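Local coordinates for protein leukotriene A-4 hydrolase (Saccharomyces cerevisiae, PDB 2XQ0) that preferentially cleaves di- and tripeptides as a zinc-dependent aminopeptidase of the M1 family and has low epoxide hydrolase activity in vitro, at residues A[219-231]-A[257-269]. Sequence-based numbering, arbitrary orientation.
Sequences IGPRSTVYTEPFR and YEWGTYDILVNVD
Tyr257 CB lies 4.2 Å from Arg222 NH1, ring and guanidinium nearly perpendicular; the arginine's NH2 forms salt bridges to Glu251 and Glu244. Tyr262 N donates to Arg222 O, and its carbonyl takes the Ser223 hydroxyl in plane on a lone pair. Its side chain touches the active-site Glu302, while its OH bonds Thr282. Asp263, with CG beside its backbone N (chi1 -68°), places OD1 to accept a bent hydrogen bond from Thr224 N (2.9 Å), the N-H coming from above the carboxylate plane; OD2 lies at the Tyr226 ring edge, linked to Tyr226 OH by a water. Ile264 to Val266 pair in parallel with strand 223-227, to which helices 229-239 and 243-253 connect them in a left-handed beta-alpha-beta crossover of the catalytic domain's mixed sheet. Ile264 N donates to Thr224 O and Ile264 O accepts Tyr226 N, straddling Val225; Val266 N donates to Tyr226 O. The side chains of Ile264 and Ile219 cross at about a right angle, CD1 to CD1 3.9 Å; Leu265 CD1 packs against Tyr226 CB on the other face. Val266 CG2 touches Val225 CG2, and its carbonyl accepts Thr227 OG1. Asp269 OD1 receives Arg231 NH1 on its syn side at 3.2 Å, in a network with Glu228.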
loop_
_atom_site.group_PDB
_atom_site.type_symbol
_atom_site.label_atom_id
_atom_site.label_comp_id
_atom_site.label_asym_id
_atom_site.label_seq_id
_atom_site.Cartn_x
_atom_site.Cartn_y
_atom_site.Cartn_z
ATOM N N ILE A 219 -10.133 17.970 9.673
ATOM C CA ILE A 219 -11.097 17.271 8.826
ATOM C C ILE A 219 -12.076 16.453 9.648
ATOM O O ILE A 219 -12.900 15.739 9.098
ATOM C CB ILE A 219 -10.411 16.357 7.792
ATOM C CG1 ILE A 219 -9.329 15.480 8.464
ATOM C CG2 ILE A 219 -9.807 17.195 6.686
ATOM C CD1 ILE A 219 -8.618 14.532 7.506
ATOM N N GLY A 220 -11.982 16.559 10.966
ATOM C CA GLY A 220 -12.907 15.870 11.849
ATOM C C GLY A 220 -12.508 16.112 13.289
ATOM O O GLY A 220 -11.472 16.718 13.536
ATOM N N PRO A 221 -13.314 15.623 14.246
ATOM C CA PRO A 221 -13.067 15.815 15.684
ATOM C C PRO A 221 -11.758 15.196 16.170
ATOM O O PRO A 221 -11.206 15.611 17.186
ATOM C CB PRO A 221 -14.270 15.125 16.347
ATOM C CG PRO A 221 -14.769 14.166 15.331
ATOM C CD PRO A 221 -14.522 14.825 13.993
ATOM N N ARG A 222 -11.237 14.211 15.453
ATOM C CA ARG A 222 -9.945 13.673 15.849
ATOM C C ARG A 222 -9.033 13.499 14.641
ATOM O O ARG A 222 -8.154 12.646 14.646
ATOM C CB ARG A 222 -10.099 12.353 16.616
ATOM C CG ARG A 222 -10.911 11.331 15.867
ATOM C CD ARG A 222 -11.169 10.068 16.686
ATOM N NE ARG A 222 -12.414 9.432 16.252
ATOM C CZ ARG A 222 -12.838 8.252 16.677
ATOM N NH1 ARG A 222 -12.120 7.561 17.552
ATOM N NH2 ARG A 222 -13.982 7.765 16.227
ATOM N N SER A 223 -9.224 14.346 13.634
ATOM C CA SER A 223 -8.502 14.202 12.375
ATOM C C SER A 223 -8.047 15.527 11.783
ATOM O O SER A 223 -8.796 16.483 11.721
ATOM C CB SER A 223 -9.361 13.456 11.357
ATOM O OG SER A 223 -9.624 12.137 11.797
ATOM N N THR A 224 -6.813 15.557 11.315
ATOM C CA THR A 224 -6.279 16.755 10.701
ATOM C C THR A 224 -5.631 16.345 9.403
ATOM O O THR A 224 -5.034 15.284 9.325
ATOM C CB THR A 224 -5.210 17.361 11.606
ATOM O OG1 THR A 224 -5.771 17.591 12.912
ATOM C CG2 THR A 224 -4.672 18.653 11.025
ATOM N N VAL A 225 -5.739 17.170 8.377
ATOM C CA VAL A 225 -4.974 16.899 7.164
ATOM C C VAL A 225 -3.762 17.833 7.051
ATOM O O VAL A 225 -3.845 19.011 7.417
ATOM C CB VAL A 225 -5.855 16.971 5.893
ATOM C CG1 VAL A 225 -6.441 18.381 5.705
ATOM C CG2 VAL A 225 -5.042 16.561 4.656
ATOM N N TYR A 226 -2.641 17.292 6.567
ATOM C CA TYR A 226 -1.399 18.035 6.366
ATOM C C TYR A 226 -1.066 18.015 4.882
ATOM O O TYR A 226 -1.234 16.998 4.237
ATOM C CB TYR A 226 -0.254 17.399 7.158
ATOM C CG TYR A 226 -0.408 17.533 8.645
ATOM C CD1 TYR A 226 0.177 18.593 9.321
ATOM C CD2 TYR A 226 -1.143 16.600 9.383
ATOM C CE1 TYR A 226 0.033 18.736 10.689
ATOM C CE2 TYR A 226 -1.288 16.734 10.758
ATOM C CZ TYR A 226 -0.696 17.808 11.400
ATOM O OH TYR A 226 -0.826 17.971 12.763
ATOM N N THR A 227 -0.641 19.148 4.329
ATOM C CA THR A 227 -0.216 19.191 2.934
ATOM C C THR A 227 0.396 20.545 2.607
ATOM O O THR A 227 0.532 21.392 3.486
ATOM C CB THR A 227 -1.359 18.879 1.937
ATOM O OG1 THR A 227 -0.824 18.761 0.608
ATOM C CG2 THR A 227 -2.418 19.957 1.962
ATOM N N GLU A 228 0.768 20.740 1.348
ATOM C CA GLU A 228 1.288 22.037 0.922
ATOM C C GLU A 228 0.164 23.068 0.923
ATOM O O GLU A 228 -0.969 22.772 0.501
ATOM C CB GLU A 228 1.951 21.923 -0.455
ATOM C CG GLU A 228 3.191 21.015 -0.480
ATOM C CD GLU A 228 3.649 20.657 -1.894
ATOM O OE1 GLU A 228 3.151 19.644 -2.442
ATOM O OE2 GLU A 228 4.506 21.382 -2.453
ATOM N N PRO A 229 0.458 24.287 1.405
ATOM C CA PRO A 229 -0.580 25.322 1.509
ATOM C C PRO A 229 -1.474 25.441 0.265
ATOM O O PRO A 229 -2.692 25.582 0.409
ATOM C CB PRO A 229 0.227 26.601 1.733
ATOM C CG PRO A 229 1.487 26.115 2.446
ATOM C CD PRO A 229 1.784 24.766 1.845
ATOM N N PHE A 230 -0.899 25.356 -0.933
ATOM C CA PHE A 230 -1.677 25.624 -2.142
ATOM C C PHE A 230 -2.832 24.642 -2.313
ATOM O O PHE A 230 -3.850 24.955 -2.949
ATOM C CB PHE A 230 -0.786 25.639 -3.391
ATOM C CG PHE A 230 -0.448 24.274 -3.918
ATOM C CD1 PHE A 230 -1.266 23.659 -4.862
ATOM C CD2 PHE A 230 0.685 23.605 -3.476
ATOM C CE1 PHE A 230 -0.959 22.399 -5.351
ATOM C CE2 PHE A 230 1.000 22.342 -3.962
ATOM C CZ PHE A 230 0.176 21.733 -4.894
ATOM N N ARG A 231 -2.679 23.466 -1.718
ATOM C CA ARG A 231 -3.638 22.380 -1.890
ATOM C C ARG A 231 -4.460 22.139 -0.622
ATOM O O ARG A 231 -5.374 21.305 -0.605
ATOM C CB ARG A 231 -2.869 21.104 -2.256
ATOM C CG ARG A 231 -3.724 19.869 -2.413
ATOM C CD ARG A 231 -3.157 18.971 -3.491
ATOM N NE ARG A 231 -1.752 18.670 -3.253
ATOM C CZ ARG A 231 -0.881 18.406 -4.220
ATOM N NH1 ARG A 231 -1.274 18.414 -5.490
ATOM N NH2 ARG A 231 0.379 18.128 -3.918
ATOM N N TYR A 257 -11.120 2.663 18.302
ATOM C CA TYR A 257 -9.832 2.975 17.681
ATOM C C TYR A 257 -8.967 3.483 18.820
ATOM O O TYR A 257 -9.349 4.410 19.508
ATOM C CB TYR A 257 -10.073 4.069 16.634
ATOM C CG TYR A 257 -8.860 4.710 15.989
ATOM C CD1 TYR A 257 -8.225 4.111 14.904
ATOM C CD2 TYR A 257 -8.390 5.949 16.427
ATOM C CE1 TYR A 257 -7.124 4.719 14.284
ATOM C CE2 TYR A 257 -7.293 6.562 15.821
ATOM C CZ TYR A 257 -6.673 5.947 14.748
ATOM O OH TYR A 257 -5.597 6.564 14.137
ATOM N N GLU A 258 -7.808 2.883 19.046
ATOM C CA GLU A 258 -7.062 3.223 20.258
ATOM C C GLU A 258 -5.803 4.075 20.032
ATOM O O GLU A 258 -5.050 4.320 20.970
ATOM C CB GLU A 258 -6.709 1.954 21.035
ATOM C CG GLU A 258 -5.666 1.095 20.353
ATOM C CD GLU A 258 -5.607 -0.314 20.926
ATOM O OE1 GLU A 258 -6.396 -1.172 20.466
ATOM O OE2 GLU A 258 -4.778 -0.567 21.832
ATOM N N TRP A 259 -5.594 4.547 18.807
ATOM C CA TRP A 259 -4.393 5.318 18.472
ATOM C C TRP A 259 -4.503 6.833 18.726
ATOM O O TRP A 259 -3.550 7.574 18.493
ATOM C CB TRP A 259 -3.999 5.064 17.013
ATOM C CG TRP A 259 -3.780 3.597 16.708
ATOM C CD1 TRP A 259 -4.745 2.659 16.450
ATOM C CD2 TRP A 259 -2.521 2.908 16.626
ATOM N NE1 TRP A 259 -4.164 1.435 16.224
ATOM C CE2 TRP A 259 -2.802 1.560 16.322
ATOM C CE3 TRP A 259 -1.188 3.297 16.796
ATOM C CZ2 TRP A 259 -1.799 0.606 16.179
ATOM C CZ3 TRP A 259 -0.183 2.344 16.635
ATOM C CH2 TRP A 259 -0.491 1.020 16.341
ATOM N N GLY A 260 -5.664 7.297 19.174
ATOM C CA GLY A 260 -5.844 8.712 19.440
ATOM C C GLY A 260 -6.316 9.472 18.206
ATOM O O GLY A 260 -7.500 9.496 17.889
ATOM N N THR A 261 -5.385 10.104 17.502
ATOM C CA THR A 261 -5.757 10.863 16.325
ATOM C C THR A 261 -5.678 9.963 15.103
ATOM O O THR A 261 -4.975 8.952 15.110
ATOM C CB THR A 261 -4.812 12.042 16.120
ATOM O OG1 THR A 261 -3.471 11.548 16.007
ATOM C CG2 THR A 261 -4.902 13.004 17.309
ATOM N N TYR A 262 -6.441 10.320 14.079
ATOM C CA TYR A 262 -6.271 9.749 12.749
ATOM C C TYR A 262 -6.022 10.880 11.743
ATOM O O TYR A 262 -6.961 11.546 11.289
ATOM C CB TYR A 262 -7.479 8.922 12.311
ATOM C CG TYR A 262 -7.196 8.285 10.970
ATOM C CD1 TYR A 262 -6.475 7.092 10.885
ATOM C CD2 TYR A 262 -7.552 8.916 9.792
ATOM C CE1 TYR A 262 -6.186 6.523 9.648
ATOM C CE2 TYR A 262 -7.257 8.355 8.546
ATOM C CZ TYR A 262 -6.579 7.167 8.485
ATOM O OH TYR A 262 -6.280 6.624 7.253
ATOM N N ASP A 263 -4.754 11.106 11.405
ATOM C CA ASP A 263 -4.394 12.234 10.561
ATOM C C ASP A 263 -3.966 11.736 9.197
ATOM O O ASP A 263 -3.576 10.585 9.051
ATOM C CB ASP A 263 -3.251 13.026 11.197
ATOM C CG ASP A 263 -3.671 13.742 12.471
ATOM O OD1 ASP A 263 -4.894 13.913 12.716
ATOM O OD2 ASP A 263 -2.764 14.161 13.214
ATOM N N ILE A 264 -4.038 12.617 8.204
ATOM C CA ILE A 264 -3.645 12.290 6.839
ATOM C C ILE A 264 -2.629 13.304 6.299
ATOM O O ILE A 264 -2.856 14.504 6.378
ATOM C CB ILE A 264 -4.873 12.260 5.927
ATOM C CG1 ILE A 264 -5.883 11.232 6.442
ATOM C CG2 ILE A 264 -4.461 11.984 4.443
ATOM C CD1 ILE A 264 -7.241 11.332 5.788
ATOM N N LEU A 265 -1.505 12.815 5.769
ATOM C CA LEU A 265 -0.553 13.653 5.044
ATOM C C LEU A 265 -0.796 13.472 3.559
ATOM O O LEU A 265 -0.650 12.366 3.055
ATOM C CB LEU A 265 0.900 13.236 5.351
ATOM C CG LEU A 265 1.970 13.874 4.456
ATOM C CD1 LEU A 265 2.028 15.354 4.686
ATOM C CD2 LEU A 265 3.369 13.248 4.690
ATOM N N VAL A 266 -1.183 14.540 2.857
ATOM C CA VAL A 266 -1.365 14.449 1.415
ATOM C C VAL A 266 -0.047 14.852 0.797
ATOM O O VAL A 266 0.347 16.021 0.842
ATOM C CB VAL A 266 -2.527 15.319 0.880
ATOM C CG1 VAL A 266 -2.534 15.291 -0.634
ATOM C CG2 VAL A 266 -3.875 14.805 1.425
ATOM N N ASN A 267 0.658 13.864 0.255
ATOM C CA ASN A 267 2.048 14.048 -0.129
ATOM C C ASN A 267 2.246 14.823 -1.422
ATOM O O ASN A 267 1.277 15.181 -2.103
ATOM C CB ASN A 267 2.730 12.686 -0.235
ATOM C CG ASN A 267 3.697 12.433 0.894
ATOM O OD1 ASN A 267 4.436 13.324 1.306
ATOM N ND2 ASN A 267 3.710 11.209 1.394
ATOM N N VAL A 268 3.513 15.062 -1.752
ATOM C CA VAL A 268 3.904 15.688 -3.014
ATOM C C VAL A 268 3.526 14.791 -4.191
ATOM O O VAL A 268 3.301 13.593 -4.028
ATOM C CB VAL A 268 5.432 16.004 -3.049
ATOM C CG1 VAL A 268 5.780 17.059 -2.007
ATOM C CG2 VAL A 268 6.250 14.743 -2.814
ATOM N N ASP A 269 3.480 15.364 -5.386
ATOM C CA ASP A 269 3.002 14.619 -6.547
ATOM C C ASP A 269 3.857 13.397 -6.931
ATOM O O ASP A 269 3.349 12.465 -7.549
ATOM C CB ASP A 269 2.757 15.567 -7.735
ATOM C CG ASP A 269 1.928 16.790 -7.340
ATOM O OD1 ASP A 269 0.682 16.734 -7.420
ATOM O OD2 ASP A 269 2.527 17.811 -6.933
HETATM O O HOH W 1 -9.525 8.458 18.953
HETATM O O HOH W 2 -5.657 15.448 14.563
HETATM O O HOH W 3 -2.648 16.392 14.413
HETATM O O HOH W 4 4.267 19.075 -5.252
#